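Local coordinates for transcriptional regulator (Streptococcus pneumoniae, PDB 2GNP), which is probably a transcriptional regulator whose putative sugar-binding domain, of Rossmann-like fold, may sense a sugar-type effector, at residues E41-V46 against V227-T232; S68-V73 against A98-N103; K179-V184 against C192-S197. All coordinates share one frame; numbering follows the deposited sequence.

How the contacts relate
All three contacts lie in one putative sugar-binding domain and join pieces of its helix-and-sheet framework. Contacts 1 and 2 are neighbours, their centres 14 Å apart, and they touch: Ser44 OG lies 3.2 Å from Asn71 CB, and Val227 CG2 packs 4.0 Å from Leu72 CD2. Helix 67-75 joins them, lying against helix 36-54 and Val227 with Asn71 and Leu72 and turning Ser70 to 98-103. Contact 3 sits apart, its centre 24 Å from that of contact 1 and 25 Å from that of contact 2; its nearest atoms are about 9 Å and about 8 Å from theirs. Along the chain, contacts 2 and 3 follow one another between the two halves of contact 1.

Contact 1 of 3, residues E41-V46 against V227-T232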
ATOM      1  N   GLU A  41     -16.111  -6.936  -2.528  1.00 20.64           N
ATOM      2  CA  GLU A  41     -16.943  -6.399  -1.447  1.00 21.33           C
ATOM      3  C   GLU A  41     -16.571  -6.976  -0.074  1.00 20.99           C
ATOM      4  O   GLU A  41     -16.532  -6.258   0.930  1.00 19.74           O
ATOM      5  CB  GLU A  41     -18.444  -6.648  -1.713  1.00 22.93           C
ATOM      6  CG  GLU A  41     -19.415  -5.795  -0.866  1.00 27.55           C
ATOM      7  CD  GLU A  41     -19.692  -6.347   0.531  1.00 32.42           C
ATOM      8  OE1 GLU A  41     -19.444  -7.550   0.792  1.00 35.27           O
ATOM      9  OE2 GLU A  41     -20.180  -5.575   1.387  1.00 36.14           O
ATOM     10  N   ARG A  42     -16.336  -8.283  -0.028  1.00 19.46           N
ATOM     11  CA  ARG A  42     -16.126  -8.963   1.246  1.00 19.56           C
ATOM     12  C   ARG A  42     -14.820  -8.498   1.870  1.00 17.83           C
ATOM     13  O   ARG A  42     -14.782  -8.224   3.058  1.00 19.18           O
ATOM     14  CB  ARG A  42     -16.085 -10.460   1.031  1.00 19.40           C
ATOM     15  CG  ARG A  42     -16.317 -11.275   2.335  1.00 23.92           C
ATOM     16  CD  ARG A  42     -17.051 -12.644   2.045  1.00 28.75           C
ATOM     17  NE  ARG A  42     -16.240 -13.409   1.155  1.00 33.99           N
ATOM     18  CZ  ARG A  42     -16.624 -14.026   0.059  1.00 28.78           C
ATOM     19  NH1 ARG A  42     -17.921 -14.108  -0.342  1.00 27.95           N
ATOM     20  NH2 ARG A  42     -15.678 -14.599  -0.619  1.00 25.93           N
ATOM     21  N   ILE A  43     -13.794  -8.384   1.026  1.00 18.03           N
ATOM     22  CA  ILE A  43     -12.469  -7.967   1.473  1.00 18.38           C
ATOM     23  C   ILE A  43     -12.565  -6.497   1.887  1.00 17.77           C
ATOM     24  O   ILE A  43     -12.078  -6.120   2.948  1.00 18.32           O
ATOM     25  CB  ILE A  43     -11.412  -8.179   0.366  1.00 18.38           C
ATOM     26  CG1 ILE A  43     -11.174  -9.678   0.125  1.00 20.09           C
ATOM     27  CG2 ILE A  43     -10.094  -7.461   0.715  1.00 20.66           C
ATOM     28  CD1 ILE A  43     -10.373  -9.975  -1.116  1.00 23.21           C
ATOM     29  N   SER A  44     -13.213  -5.701   1.059  1.00 16.86           N
ATOM     30  CA  SER A  44     -13.335  -4.260   1.333  1.00 17.19           C
ATOM     31  C   SER A  44     -14.073  -3.960   2.612  1.00 18.25           C
ATOM     32  O   SER A  44     -13.729  -2.995   3.319  1.00 17.99           O
ATOM     33  CB  SER A  44     -14.002  -3.517   0.169  1.00 16.26           C
ATOM     34  OG  SER A  44     -13.249  -3.612  -0.999  1.00 18.90           O
ATOM     35  N   GLN A  45     -15.126  -4.734   2.934  1.00 19.10           N
ATOM     36  CA  GLN A  45     -15.881  -4.472   4.165  1.00 20.65           C
ATOM     37  C   GLN A  45     -15.059  -4.797   5.410  1.00 19.62           C
ATOM     38  O   GLN A  45     -15.114  -4.106   6.414  1.00 20.32           O
ATOM     39  CB  GLN A  45     -17.207  -5.275   4.141  1.00 21.93           C
ATOM     40  CG  GLN A  45     -18.094  -4.957   5.289  1.00 26.89           C
ATOM     41  CD  GLN A  45     -18.519  -3.478   5.304  1.00 31.00           C
ATOM     42  OE1 GLN A  45     -18.234  -2.766   6.262  1.00 37.67           O
ATOM     43  NE2 GLN A  45     -19.157  -3.020   4.237  1.00 31.25           N
ATOM     44  N   VAL A  46     -14.294  -5.894   5.334  1.00 18.39           N
ATOM     45  CA  VAL A  46     -13.465  -6.300   6.455  1.00 18.28           C
ATOM     46  C   VAL A  46     -12.451  -5.179   6.671  1.00 17.08           C
ATOM     47  O   VAL A  46     -12.305  -4.662   7.796  1.00 17.56           O
ATOM     48  CB  VAL A  46     -12.806  -7.625   6.186  1.00 18.05           C
ATOM     49  CG1 VAL A  46     -11.654  -7.883   7.206  1.00 18.92           C
ATOM     50  CG2 VAL A  46     -13.888  -8.772   6.224  1.00 17.57           C
ATOM     51  N   VAL A 227      -3.840  -3.746   1.960  1.00 13.65           N
ATOM     52  CA  VAL A 227      -4.928  -4.587   1.484  1.00 13.06           C
ATOM     53  C   VAL A 227      -4.601  -5.023   0.066  1.00 14.30           C
ATOM     54  O   VAL A 227      -4.393  -4.156  -0.839  1.00 14.16           O
ATOM     55  CB  VAL A 227      -6.260  -3.778   1.499  1.00 14.07           C
ATOM     56  CG1 VAL A 227      -7.417  -4.696   1.086  1.00 14.76           C
ATOM     57  CG2 VAL A 227      -6.488  -3.177   2.874  1.00 15.60           C
ATOM     58  N   ALA A 228      -4.475  -6.337  -0.144  1.00 13.31           N
ATOM     59  CA  ALA A 228      -3.929  -6.790  -1.434  1.00 15.89           C
ATOM     60  C   ALA A 228      -4.239  -8.271  -1.644  1.00 15.72           C
ATOM     61  O   ALA A 228      -4.044  -9.080  -0.727  1.00 14.39           O
ATOM     62  CB  ALA A 228      -2.370  -6.545  -1.472  1.00 15.74           C
ATOM     63  N   TYR A 229      -4.730  -8.602  -2.846  1.00 15.32           N
ATOM     64  CA  TYR A 229      -5.024  -9.998  -3.139  1.00 16.43           C
ATOM     65  C   TYR A 229      -4.964 -10.251  -4.638  1.00 17.05           C
ATOM     66  O   TYR A 229      -4.935  -9.307  -5.442  1.00 17.52           O
ATOM     67  CB  TYR A 229      -6.368 -10.391  -2.567  1.00 18.77           C
ATOM     68  CG  TYR A 229      -7.537  -9.757  -3.269  1.00 18.74           C
ATOM     69  CD1 TYR A 229      -7.924  -8.441  -2.973  1.00 20.61           C
ATOM     70  CD2 TYR A 229      -8.255 -10.473  -4.239  1.00 22.76           C
ATOM     71  CE1 TYR A 229      -9.024  -7.837  -3.631  1.00 21.05           C
ATOM     72  CE2 TYR A 229      -9.342  -9.889  -4.900  1.00 23.62           C
ATOM     73  CZ  TYR A 229      -9.719  -8.574  -4.584  1.00 22.33           C
ATOM     74  OH  TYR A 229     -10.798  -7.994  -5.269  1.00 24.65           O
ATOM     75  N   GLY A 230      -4.940 -11.527  -4.988  1.00 16.95           N
ATOM     76  CA  GLY A 230      -5.032 -11.960  -6.393  1.00 18.12           C
ATOM     77  C   GLY A 230      -3.828 -12.764  -6.768  1.00 18.18           C
ATOM     78  O   GLY A 230      -2.737 -12.555  -6.224  1.00 17.64           O
ATOM     79  N   ASP A 231      -3.994 -13.675  -7.722  1.00 17.07           N
ATOM     80  CA  ASP A 231      -2.851 -14.509  -8.101  1.00 19.39           C
ATOM     81  C   ASP A 231      -1.624 -13.711  -8.592  1.00 18.46           C
ATOM     82  O   ASP A 231      -0.497 -14.140  -8.372  1.00 20.07           O
ATOM     83  CB  ASP A 231      -3.245 -15.518  -9.195  1.00 20.70           C
ATOM     84  CG  ASP A 231      -4.210 -16.564  -8.711  1.00 25.20           C
ATOM     85  OD1 ASP A 231      -4.709 -17.281  -9.617  1.00 32.24           O
ATOM     86  OD2 ASP A 231      -4.465 -16.728  -7.477  1.00 25.38           O
ATOM     87  N   THR A 232      -1.821 -12.577  -9.254  1.00 19.29           N
ATOM     88  CA  THR A 232      -0.639 -11.843  -9.842  1.00 19.49           C
ATOM     89  C   THR A 232       0.123 -11.092  -8.729  1.00 19.39           C
ATOM     90  O   THR A 232       1.224 -10.565  -8.955  1.00 20.34           O
ATOM     91  CB  THR A 232      -1.036 -10.810 -10.889  1.00 20.74           C
ATOM     92  OG1 THR A 232      -1.903  -9.864 -10.281  1.00 20.38           O
ATOM     93  CG2 THR A 232      -1.763 -11.458 -12.126  1.00 21.36           C
TER
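Ile43 and Val227 make the closest backbone approach of the two segments, with 8.3 Å between their CA atoms, so side chains have to span the gap. Segment 41-46 is a stretch of helix 36-54, in regular helical bonding from Gln45 N to Glu41 O. Segment 227-232 leaves the end of strand 223-227 still extended and bends at Gly230, whose positive phi breaks the run before a short 3-10 turn begins at Asp231. Because the chain is extended, Val227 and Tyr229 both turn toward the helix while Ala228 between them turns away.

Ile43 serves both partners with separate branches. Its CG2 lies 3.9 Å from Val227 CG1, the two side chains running alongside each other in opposing senses. The longer branch stretches out, chi2 168°, and sets CD1 squarely over one face of the Tyr229 ring. This methyl, Ile43 CD1, is 3.4 Å from the centroid of the Tyr229 ring and only 11° off the normal, a well-centred CH-pi contact; the nearest ring carbon, Tyr229 CD1, is likewise 3.4 Å from Ile43 CD1. With chi1 at 70°, Tyr229 CG is held between its own backbone N and carbonyl carbon, which swings the ring beneath the isoleucine.

The surroundings extend this packing: Ile28 of strand 24-28 also touches Ile43, Leu39 and Ser40 lie against Tyr229, and Leu72 reaches Val227. Backbone bonds from Val227 to Val156 and from Ala228 to Ile250 tie the segment to the strands alongside it. Helix 36-54 thereby packs on the end of strand 223-227 and the loop after it, consistent with the Rossmann-like family. No hydrogen bond crosses between the segments, so their cohesion is dispersion and methyl-to-ring attraction, dependent on close shape fit.

Contact 2 of 3, residues S68-V73 against A98-N103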
ATOM      1  N   SER A  68      -7.919  -1.093  -4.451  1.00 17.94           N
ATOM      2  CA  SER A  68      -8.203  -1.673  -3.138  1.00 17.40           C
ATOM      3  C   SER A  68      -8.541  -0.589  -2.107  1.00 16.47           C
ATOM      4  O   SER A  68      -9.483  -0.727  -1.324  1.00 18.04           O
ATOM      5  CB  SER A  68      -6.992  -2.487  -2.618  1.00 17.10           C
ATOM      6  OG  SER A  68      -6.865  -3.731  -3.326  1.00 22.68           O
ATOM      7  N   LEU A  69      -7.825   0.529  -2.195  1.00 16.06           N
ATOM      8  CA  LEU A  69      -8.051   1.578  -1.203  1.00 15.74           C
ATOM      9  C   LEU A  69      -9.368   2.281  -1.497  1.00 14.70           C
ATOM     10  O   LEU A  69     -10.153   2.577  -0.578  1.00 14.81           O
ATOM     11  CB  LEU A  69      -6.873   2.554  -1.183  1.00 13.92           C
ATOM     12  CG  LEU A  69      -5.593   1.927  -0.655  1.00 16.96           C
ATOM     13  CD1 LEU A  69      -4.602   3.028  -0.267  1.00 17.79           C
ATOM     14  CD2 LEU A  69      -5.826   0.834   0.387  1.00 17.32           C
ATOM     15  N   SER A  70      -9.601   2.571  -2.774  1.00 16.61           N
ATOM     16  CA  SER A  70     -10.855   3.248  -3.151  1.00 16.69           C
ATOM     17  C   SER A  70     -12.043   2.405  -2.692  1.00 17.49           C
ATOM     18  O   SER A  70     -13.021   2.904  -2.137  1.00 15.65           O
ATOM     19  CB  SER A  70     -10.891   3.509  -4.643  1.00 17.75           C
ATOM     20  OG  SER A  70     -12.145   4.111  -4.997  1.00 17.91           O
ATOM     21  N   ASN A  71     -11.935   1.101  -2.902  1.00 17.74           N
ATOM     22  CA  ASN A  71     -13.027   0.182  -2.528  1.00 18.32           C
ATOM     23  C   ASN A  71     -13.293   0.171  -1.018  1.00 19.09           C
ATOM     24  O   ASN A  71     -14.425   0.034  -0.564  1.00 19.58           O
ATOM     25  CB  ASN A  71     -12.715  -1.221  -3.064  1.00 19.66           C
ATOM     26  CG  ASN A  71     -12.766  -1.325  -4.610  1.00 21.89           C
ATOM     27  OD1 ASN A  71     -13.316  -0.446  -5.340  1.00 22.83           O
ATOM     28  ND2 ASN A  71     -12.230  -2.425  -5.112  1.00 21.16           N
ATOM     29  N   LEU A  72     -12.238   0.309  -0.193  1.00 16.81           N
ATOM     30  CA  LEU A  72     -12.498   0.303   1.221  1.00 18.40           C
ATOM     31  C   LEU A  72     -13.045   1.655   1.640  1.00 16.81           C
ATOM     32  O   LEU A  72     -13.962   1.696   2.454  1.00 17.51           O
ATOM     33  CB  LEU A  72     -11.256  -0.143   2.011  1.00 20.02           C
ATOM     34  CG  LEU A  72     -10.269   0.786   2.661  1.00 20.68           C
ATOM     35  CD1 LEU A  72     -10.889   1.670   3.793  1.00 16.41           C
ATOM     36  CD2 LEU A  72      -9.029  -0.048   3.177  1.00 22.17           C
ATOM     37  N   VAL A  73     -12.487   2.735   1.078  1.00 15.41           N
ATOM     38  CA  VAL A  73     -12.958   4.080   1.406  1.00 14.84           C
ATOM     39  C   VAL A  73     -14.472   4.221   1.116  1.00 16.21           C
ATOM     40  O   VAL A  73     -15.226   4.809   1.890  1.00 17.41           O
ATOM     41  CB  VAL A  73     -12.147   5.186   0.690  1.00 15.29           C
ATOM     42  CG1 VAL A  73     -12.802   6.543   0.993  1.00 16.94           C
ATOM     43  CG2 VAL A  73     -10.715   5.196   1.277  1.00 11.90           C
ATOM     44  N   ALA A  98      -9.652   8.695 -11.510  1.00 32.24           N
ATOM     45  CA  ALA A  98      -9.685   9.802 -10.536  1.00 30.79           C
ATOM     46  C   ALA A  98     -10.090   9.270  -9.171  1.00 29.64           C
ATOM     47  O   ALA A  98      -9.626   9.778  -8.155  1.00 29.70           O
ATOM     48  CB  ALA A  98     -10.649  10.917 -10.967  1.00 29.40           C
ATOM     49  N   LYS A  99     -10.973   8.272  -9.165  1.00 28.69           N
ATOM     50  CA  LYS A  99     -11.486   7.658  -7.923  1.00 28.88           C
ATOM     51  C   LYS A  99     -10.388   7.027  -7.059  1.00 27.49           C
ATOM     52  O   LYS A  99     -10.547   6.870  -5.817  1.00 29.96           O
ATOM     53  CB  LYS A  99     -12.495   6.566  -8.267  1.00 28.42           C
ATOM     54  CG  LYS A  99     -13.947   6.949  -8.104  1.00 32.59           C
ATOM     55  CD  LYS A  99     -14.306   7.225  -6.653  1.00 33.43           C
ATOM     56  CE  LYS A  99     -15.142   6.085  -6.014  1.00 33.80           C
ATOM     57  NZ  LYS A  99     -15.586   6.529  -4.663  1.00 32.14           N
ATOM     58  N   TYR A 100      -9.315   6.638  -7.734  1.00 25.85           N
ATOM     59  CA  TYR A 100      -8.201   5.875  -7.163  1.00 23.79           C
ATOM     60  C   TYR A 100      -7.000   6.762  -6.848  1.00 22.67           C
ATOM     61  O   TYR A 100      -5.984   6.280  -6.310  1.00 22.36           O
ATOM     62  CB  TYR A 100      -7.770   4.785  -8.156  1.00 25.13           C
ATOM     63  CG  TYR A 100      -8.851   3.727  -8.470  1.00 24.64           C
ATOM     64  CD1 TYR A 100     -10.102   3.734  -7.840  1.00 21.69           C
ATOM     65  CD2 TYR A 100      -8.591   2.715  -9.406  1.00 28.17           C
ATOM     66  CE1 TYR A 100     -11.086   2.748  -8.131  1.00 26.78           C
ATOM     67  CE2 TYR A 100      -9.546   1.737  -9.701  1.00 27.75           C
ATOM     68  CZ  TYR A 100     -10.783   1.746  -9.077  1.00 29.25           C
ATOM     69  OH  TYR A 100     -11.707   0.752  -9.407  1.00 29.87           O
ATOM     70  N   HIS A 101      -7.093   8.067  -7.184  1.00 20.51           N
ATOM     71  CA  HIS A 101      -5.965   8.975  -7.017  1.00 17.85           C
ATOM     72  C   HIS A 101      -5.745   9.247  -5.497  1.00 15.25           C
ATOM     73  O   HIS A 101      -6.757   9.423  -4.763  1.00 15.85           O
ATOM     74  CB  HIS A 101      -6.283  10.313  -7.682  1.00 20.20           C
ATOM     75  CG  HIS A 101      -5.174  11.280  -7.583  1.00 23.28           C
ATOM     76  ND1 HIS A 101      -4.229  11.443  -8.582  1.00 33.27           N
ATOM     77  CD2 HIS A 101      -4.792  12.082  -6.567  1.00 26.75           C
ATOM     78  CE1 HIS A 101      -3.347  12.348  -8.193  1.00 30.91           C
ATOM     79  NE2 HIS A 101      -3.651  12.732  -6.965  1.00 30.16           N
ATOM     80  N   VAL A 102      -4.475   9.339  -5.045  1.00 15.55           N
ATOM     81  CA  VAL A 102      -4.245   9.587  -3.553  1.00 14.58           C
ATOM     82  C   VAL A 102      -5.024  10.819  -3.055  1.00 14.12           C
ATOM     83  O   VAL A 102      -5.565  10.817  -1.937  1.00 13.48           O
ATOM     84  CB  VAL A 102      -2.744   9.681  -3.158  1.00 14.03           C
ATOM     85  CG1 VAL A 102      -2.065  10.928  -3.785  1.00 15.38           C
ATOM     86  CG2 VAL A 102      -2.533   9.578  -1.674  1.00 13.85           C
ATOM     87  N   ASN A 103      -5.034  11.907  -3.830  1.00 13.61           N
ATOM     88  CA  ASN A 103      -5.684  13.137  -3.327  1.00 14.32           C
ATOM     89  C   ASN A 103      -7.196  12.948  -3.230  1.00 14.34           C
ATOM     90  O   ASN A 103      -7.829  13.497  -2.315  1.00 15.06           O
ATOM     91  CB  ASN A 103      -5.376  14.315  -4.230  1.00 13.47           C
ATOM     92  CG  ASN A 103      -3.924  14.736  -4.135  1.00 13.13           C
ATOM     93  OD1 ASN A 103      -3.205  14.429  -3.165  1.00 14.14           O
ATOM     94  ND2 ASN A 103      -3.480  15.477  -5.160  1.00 17.40           N
TER
HETATM   95  O   HOH W   1     -13.235   5.928  -2.538  1.00 36.53           O
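Ser70 meets both Lys99 and Tyr100, and Ser70 CA comes within 5.5 Å of Tyr100 CA. Just ahead of Ser70's helix, Gly66 bonds through its backbone to Tyr100, which helps to set this spacing. At Ser70 the small side chain points toward the turn. Ser70 CB is 3.3 Å from Tyr100 CD1, meeting the ring obliquely. The hydroxyl is carried opposite the backbone N, chi1 177°, and Ser70 OG lies alongside the lysine chain, 3.7 Å from Lys99 CE. The carbonyl of Ser70 takes a bond from a water, 3.1 Å from Ser70 O, and the same water accepts from Lys99 NZ at 3.2 Å. One step on, Asn71 adds a little covering and faces helix 36-54, touching Ser40 and Ser44.

Lys99 folds back through bends at chi2 and chi3, and its principal partner is Asp74, with which NZ forms a salt bridge. After Tyr100, His101 takes the N-cap position of helix 102-113. The 3-10 turn leading into that helix is therefore held to helix 67-75 by the close packing of Ser70 on Tyr100, by the bridging water and by the Lys99-Asp74 salt bridge.

Contact 3 of 3, residues K179-V184 against C192-S197; sequences KELTKV and CRFFDS
Leu181 and Phe194 cross at about a right angle, the leucine coming down on the ring from helix 175-183. Both side chains start out toward the other segment, and Leu181 CA lies 7.8 Å from Phe194 CA. The two leucine methyls divide the work. Leu181 CD1 stands over one face of the Phe194 ring, 4.3 Å from the centroid and 15° off the normal; it is displaced toward the rim, where Phe194 CG is its nearest ring atom. Leu181 CD2 goes to the root of the same side chain, 3.8 Å from Phe194 CB. Phenylalanine chi1 of -67° puts the ring beside its own backbone N, opposite the carbonyl carbon, and presents a flat face to the methyl. Leu206 of helix 204-207 touches both residues.

The strand carrying Phe194 is the second arm of a beta hairpin, 188-190 with 193-195. Its first arm runs antiparallel to strand 153-160, so the hairpin branches off a strand that is itself paired in parallel with 60-63 and 223-227. Helix 175-183 leads into this hairpin and folds back over one side of it. Strand alternation sends Phe195 the other way, against Ser239 and Val240 of helix 234-242, so the arm is packed from two sides.

Farther along, the contact turns polar. Val184, just past the end of the helix, approaches Asp196 with its carbonyl, Val184 O lying 4.0 Å from Asp196 CB. A water closes the gap, donating to Val184 O at 2.6 Å and to Asp196 OD2 at a longer 3.3 Å. The other carboxylate oxygen, Asp196 OD1, accepts from the backbone N-H groups of Lys198 and Lys200, which probably helps to fix the group's rotation.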
ATOM      1  N   LYS A 179      13.647  -1.521 -18.326  1.00 23.97           N
ATOM      2  CA  LYS A 179      14.728  -2.479 -18.583  1.00 25.42           C
ATOM      3  C   LYS A 179      15.540  -2.737 -17.349  1.00 24.11           C
ATOM      4  O   LYS A 179      15.777  -3.889 -16.986  1.00 24.80           O
ATOM      5  CB  LYS A 179      15.632  -2.023 -19.725  1.00 26.48           C
ATOM      6  CG  LYS A 179      15.126  -2.391 -21.122  1.00 28.74           C
ATOM      7  CD  LYS A 179      16.256  -2.197 -22.219  1.00 29.37           C
ATOM      8  CE  LYS A 179      17.128  -0.950 -22.030  1.00 37.00           C
ATOM      9  NZ  LYS A 179      18.319  -1.144 -21.098  1.00 39.17           N
ATOM     10  N   GLU A 180      15.918  -1.668 -16.649  1.00 22.31           N
ATOM     11  CA  GLU A 180      16.716  -1.779 -15.440  1.00 22.64           C
ATOM     12  C   GLU A 180      15.950  -2.467 -14.305  1.00 20.93           C
ATOM     13  O   GLU A 180      16.513  -3.297 -13.607  1.00 20.47           O
ATOM     14  CB  GLU A 180      17.223  -0.411 -14.987  1.00 23.34           C
ATOM     15  CG  GLU A 180      18.130   0.253 -16.018  1.00 29.46           C
ATOM     16  CD  GLU A 180      19.359  -0.620 -16.353  1.00 32.93           C
ATOM     17  OE1 GLU A 180      19.795  -1.424 -15.477  1.00 31.76           O
ATOM     18  OE2 GLU A 180      19.875  -0.466 -17.485  1.00 35.50           O
ATOM     19  N   LEU A 181      14.667  -2.119 -14.129  1.00 18.43           N
ATOM     20  CA  LEU A 181      13.827  -2.826 -13.139  1.00 17.88           C
ATOM     21  C   LEU A 181      13.719  -4.324 -13.396  1.00 18.09           C
ATOM     22  O   LEU A 181      13.746  -5.125 -12.468  1.00 18.47           O
ATOM     23  CB  LEU A 181      12.445  -2.191 -13.042  1.00 17.96           C
ATOM     24  CG  LEU A 181      12.465  -0.837 -12.325  1.00 16.05           C
ATOM     25  CD1 LEU A 181      11.075  -0.150 -12.518  1.00 15.69           C
ATOM     26  CD2 LEU A 181      12.903  -0.862 -10.844  1.00 18.29           C
ATOM     27  N   THR A 182      13.597  -4.684 -14.664  1.00 19.16           N
ATOM     28  CA  THR A 182      13.475  -6.097 -15.054  1.00 19.32           C
ATOM     29  C   THR A 182      14.825  -6.793 -14.817  1.00 19.39           C
ATOM     30  O   THR A 182      14.875  -7.913 -14.288  1.00 18.89           O
ATOM     31  CB  THR A 182      13.005  -6.212 -16.517  1.00 20.34           C
ATOM     32  OG1 THR A 182      11.684  -5.652 -16.605  1.00 19.12           O
ATOM     33  CG2 THR A 182      12.939  -7.693 -16.972  1.00 19.60           C
ATOM     34  N   LYS A 183      15.916  -6.097 -15.144  1.00 21.68           N
ATOM     35  CA  LYS A 183      17.252  -6.695 -14.954  1.00 23.04           C
ATOM     36  C   LYS A 183      17.502  -7.087 -13.496  1.00 22.61           C
ATOM     37  O   LYS A 183      18.116  -8.129 -13.210  1.00 21.58           O
ATOM     38  CB  LYS A 183      18.356  -5.761 -15.462  1.00 24.04           C
ATOM     39  CG  LYS A 183      19.668  -6.490 -15.732  1.00 29.40           C
ATOM     40  CD  LYS A 183      20.903  -5.572 -15.571  1.00 36.26           C
ATOM     41  CE  LYS A 183      21.306  -4.893 -16.877  1.00 40.34           C
ATOM     42  NZ  LYS A 183      22.770  -4.489 -16.865  1.00 39.98           N
ATOM     43  N   VAL A 184      17.022  -6.261 -12.558  1.00 21.60           N
ATOM     44  CA  VAL A 184      17.188  -6.557 -11.122  1.00 22.62           C
ATOM     45  C   VAL A 184      16.056  -7.386 -10.528  1.00 20.76           C
ATOM     46  O   VAL A 184      15.953  -7.528  -9.287  1.00 21.95           O
ATOM     47  CB  VAL A 184      17.440  -5.285 -10.266  1.00 23.64           C
ATOM     48  CG1 VAL A 184      18.746  -4.599 -10.695  1.00 26.47           C
ATOM     49  CG2 VAL A 184      16.240  -4.331 -10.346  1.00 25.45           C
ATOM     50  N   CYS A 192       4.897   3.286  -4.380  1.00 15.57           N
ATOM     51  CA  CYS A 192       5.570   3.628  -5.618  1.00 15.56           C
ATOM     52  C   CYS A 192       7.075   3.344  -5.615  1.00 16.44           C
ATOM     53  O   CYS A 192       7.812   3.902  -6.440  1.00 17.74           O
ATOM     54  CB  CYS A 192       5.243   5.111  -5.969  1.00 16.75           C
ATOM     55  SG  CYS A 192       3.446   5.354  -6.208  1.00 21.64           S
ATOM     56  N   ARG A 193       7.509   2.466  -4.722  1.00 13.66           N
ATOM     57  CA  ARG A 193       8.903   1.969  -4.663  1.00 14.98           C
ATOM     58  C   ARG A 193       8.929   0.524  -5.045  1.00 15.91           C
ATOM     59  O   ARG A 193       8.073  -0.253  -4.612  1.00 16.53           O
ATOM     60  CB  ARG A 193       9.570   2.252  -3.342  1.00 15.69           C
ATOM     61  CG  ARG A 193       9.681   3.798  -3.164  1.00 13.79           C
ATOM     62  CD  ARG A 193      10.232   4.068  -1.773  1.00 14.89           C
ATOM     63  NE  ARG A 193      10.395   5.503  -1.506  1.00 12.27           N
ATOM     64  CZ  ARG A 193      11.334   6.260  -2.062  1.00 14.40           C
ATOM     65  NH1 ARG A 193      12.211   5.701  -2.933  1.00 12.80           N
ATOM     66  NH2 ARG A 193      11.412   7.580  -1.785  1.00 13.86           N
ATOM     67  N   PHE A 194       9.907   0.194  -5.886  1.00 13.96           N
ATOM     68  CA  PHE A 194       9.975  -1.100  -6.566  1.00 13.37           C
ATOM     69  C   PHE A 194      10.949  -1.976  -5.843  1.00 14.09           C
ATOM     70  O   PHE A 194      12.063  -1.537  -5.543  1.00 16.84           O
ATOM     71  CB  PHE A 194      10.359  -0.875  -8.048  1.00 13.81           C
ATOM     72  CG  PHE A 194       9.247  -0.162  -8.808  1.00 11.82           C
ATOM     73  CD1 PHE A 194       8.234  -0.911  -9.384  1.00 15.40           C
ATOM     74  CD2 PHE A 194       9.170   1.234  -8.849  1.00 14.36           C
ATOM     75  CE1 PHE A 194       7.185  -0.291 -10.024  1.00 15.09           C
ATOM     76  CE2 PHE A 194       8.062   1.867  -9.486  1.00 15.54           C
ATOM     77  CZ  PHE A 194       7.103   1.089 -10.078  1.00 17.00           C
ATOM     78  N   PHE A 195      10.545  -3.217  -5.613  1.00 13.94           N
ATOM     79  CA  PHE A 195      11.421  -4.141  -4.864  1.00 12.43           C
ATOM     80  C   PHE A 195      11.549  -5.497  -5.534  1.00 14.14           C
ATOM     81  O   PHE A 195      10.714  -5.888  -6.366  1.00 13.66           O
ATOM     82  CB  PHE A 195      10.922  -4.307  -3.436  1.00 14.05           C
ATOM     83  CG  PHE A 195       9.442  -4.627  -3.342  1.00 13.09           C
ATOM     84  CD1 PHE A 195       8.526  -3.650  -2.926  1.00 15.68           C
ATOM     85  CD2 PHE A 195       8.965  -5.878  -3.721  1.00 15.76           C
ATOM     86  CE1 PHE A 195       7.135  -3.959  -2.814  1.00 15.54           C
ATOM     87  CE2 PHE A 195       7.609  -6.185  -3.638  1.00 16.86           C
ATOM     88  CZ  PHE A 195       6.687  -5.195  -3.196  1.00 15.16           C
ATOM     89  N   ASP A 196      12.605  -6.208  -5.123  1.00 15.01           N
ATOM     90  CA  ASP A 196      12.841  -7.564  -5.567  1.00 17.48           C
ATOM     91  C   ASP A 196      12.143  -8.626  -4.718  1.00 17.61           C
ATOM     92  O   ASP A 196      11.269  -8.326  -3.884  1.00 17.02           O
ATOM     93  CB  ASP A 196      14.355  -7.802  -5.661  1.00 17.49           C
ATOM     94  CG  ASP A 196      15.022  -7.948  -4.288  1.00 22.98           C
ATOM     95  OD1 ASP A 196      14.330  -7.963  -3.223  1.00 17.81           O
ATOM     96  OD2 ASP A 196      16.262  -8.127  -4.262  1.00 24.55           O
ATOM     97  N   SER A 197      12.486  -9.895  -4.927  1.00 17.79           N
ATOM     98  CA  SER A 197      11.748 -11.009  -4.255  1.00 18.69           C
ATOM     99  C   SER A 197      11.899 -11.082  -2.747  1.00 19.83           C
ATOM    100  O   SER A 197      11.167 -11.854  -2.092  1.00 19.49           O
ATOM    101  CB  SER A 197      12.205 -12.358  -4.851  1.00 20.34           C
ATOM    102  OG  SER A 197      13.497 -12.657  -4.390  1.00 19.38           O
TER
HETATM  103  O   HOH W   2      17.566  -7.880  -7.240  1.00 37.92           O